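PDB 5T8V: sister chromatid cohesion protein from Chaetomium thermophilum, which probably acts as a cohesin loader that binds chromatin and helps place cohesin on chromosomes, here represented by its C-terminal HEAT-repeat fragment. Local coordinates for residues A379-I383 with L426-L431. Sequence-based numbering, arbitrary orientation.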
# COMPACT_ATOMS: atom_id res chain seq x y z
N ALA A 379 31.72 -14.38 6.44
CA ALA A 379 30.50 -13.74 5.95
C ALA A 379 30.13 -12.54 6.81
O ALA A 379 29.74 -11.49 6.30
CB ALA A 379 29.36 -14.76 5.91
N SER A 380 30.28 -12.68 8.13
CA SER A 380 29.94 -11.58 9.03
C SER A 380 30.93 -10.43 8.90
O SER A 380 30.53 -9.27 9.03
CB SER A 380 29.87 -12.06 10.47
OG SER A 380 31.16 -12.38 10.96
N TYR A 381 32.21 -10.72 8.66
CA TYR A 381 33.14 -9.65 8.32
C TYR A 381 32.58 -8.82 7.17
O TYR A 381 32.45 -7.59 7.26
CB TYR A 381 34.51 -10.22 7.93
CG TYR A 381 35.27 -10.92 9.04
CD1 TYR A 381 35.07 -10.60 10.37
CD2 TYR A 381 36.20 -11.91 8.74
CE1 TYR A 381 35.77 -11.25 11.38
CE2 TYR A 381 36.90 -12.56 9.74
CZ TYR A 381 36.68 -12.23 11.06
OH TYR A 381 37.37 -12.87 12.06
N VAL A 382 32.21 -9.49 6.08
CA VAL A 382 31.69 -8.78 4.91
C VAL A 382 30.47 -7.94 5.29
O VAL A 382 30.45 -6.72 5.11
CB VAL A 382 31.36 -9.77 3.78
CG1 VAL A 382 30.82 -9.04 2.56
CG2 VAL A 382 32.59 -10.59 3.41
N ILE A 383 29.44 -8.60 5.82
CA ILE A 383 28.16 -7.93 6.04
C ILE A 383 28.33 -6.76 7.02
O ILE A 383 27.83 -5.66 6.78
CB ILE A 383 27.11 -8.94 6.54
CG1 ILE A 383 26.89 -10.03 5.49
CG2 ILE A 383 25.80 -8.24 6.88
CD1 ILE A 383 26.43 -9.53 4.13
N LEU A 426 24.49 -17.69 2.64
CA LEU A 426 25.04 -17.35 3.94
C LEU A 426 25.16 -15.84 4.11
O LEU A 426 24.74 -15.28 5.13
CB LEU A 426 26.41 -18.02 4.12
CG LEU A 426 27.16 -17.73 5.42
CD1 LEU A 426 26.29 -18.00 6.64
CD2 LEU A 426 28.43 -18.57 5.48
N LEU A 427 25.72 -15.16 3.10
CA LEU A 427 25.79 -13.71 3.14
C LEU A 427 24.40 -13.10 3.23
O LEU A 427 24.15 -12.21 4.06
CB LEU A 427 26.53 -13.20 1.90
CG LEU A 427 28.02 -13.55 1.85
CD1 LEU A 427 28.54 -13.45 0.43
CD2 LEU A 427 28.80 -12.62 2.76
N LEU A 428 23.48 -13.57 2.39
CA LEU A 428 22.10 -13.08 2.44
C LEU A 428 21.43 -13.41 3.76
O LEU A 428 20.60 -12.63 4.24
CB LEU A 428 21.30 -13.66 1.27
CG LEU A 428 21.67 -13.14 -0.12
CD1 LEU A 428 21.06 -14.03 -1.19
CD2 LEU A 428 21.20 -11.70 -0.29
N ARG A 429 21.75 -14.56 4.34
CA ARG A 429 21.16 -14.94 5.63
C ARG A 429 21.58 -13.97 6.72
O ARG A 429 20.73 -13.43 7.45
CB ARG A 429 21.58 -16.36 6.00
CG ARG A 429 20.94 -16.89 7.28
CD ARG A 429 21.86 -17.86 8.00
NE ARG A 429 22.25 -18.98 7.16
CZ ARG A 429 23.16 -19.89 7.49
NH1 ARG A 429 23.80 -19.80 8.65
NH2 ARG A 429 23.45 -20.87 6.66
N LEU A 430 22.88 -13.72 6.85
CA LEU A 430 23.35 -12.81 7.89
C LEU A 430 22.85 -11.39 7.63
O LEU A 430 22.46 -10.68 8.57
CB LEU A 430 24.87 -12.85 7.98
CG LEU A 430 25.46 -14.22 8.29
CD1 LEU A 430 26.97 -14.15 8.31
CD2 LEU A 430 24.94 -14.77 9.60
N LEU A 431 22.85 -10.96 6.37
CA LEU A 431 22.31 -9.65 6.05
C LEU A 431 20.85 -9.55 6.47
O LEU A 431 20.44 -8.55 7.07
CB LEU A 431 22.47 -9.38 4.55
CG LEU A 431 22.56 -7.92 4.12
CD1 LEU A 431 23.17 -7.82 2.73
CD2 LEU A 431 21.21 -7.26 4.14
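Ile-383 packs against the backbone and side chains of Leu-427 and Leu-431 and more loosely against Leu-430 CB. Its CB stands back, and the two branches leaving it do the touching. CG2 lies over the backbone of Leu-431, 3.9 Å from its CA. CG1 points away from its own carbonyl carbon (chi1 -61°) and lies 3.8 Å from Leu-427 O, with Leu-430 CB a looser neighbour. At the tip, CD1 comes within 3.5 Å of Leu-427 O. That oxygen already accepts the helical bond from Leu-431 N, so the methyl covers a satisfied carbonyl. CD1 also meets Leu-431 CD1 at 3.9 Å, with the two side chains running roughly perpendicular.

Ala-379 lies one turn earlier. Here the backbones are nearest, with Ala-379 CA and Leu-427 CA 5.5 Å apart, consistent with the small side chain. Its CB faces three leucines: CG of Leu-426, CD2 of Leu-427 and CD1 of Leu-430, the last at 3.4 Å. Leu-430 CD1 also lies beside Ser-380 N. The Ser-380 hydroxyl turns back to its own helix and bonds to Asn-377 O. Leu-427 CD2 reaches past Ala-379 to Val-382 CB at 4.0 Å.

The contact is mostly buried and apolar. The segment axes approach to 9.3 Å and cross at -58°. Helix 305-315 packs on Val-382, Leu-426 and Leu-427. Helix 402-414, which lies between the two helices in the chain, packs on Leu-427 and Leu-431. The contact thus joins helix 357-391 to helix 423-440 in a buried, all-helical region. Apolar packing of stacked helices like this builds the alpha-solenoid of HEAT-repeat proteins.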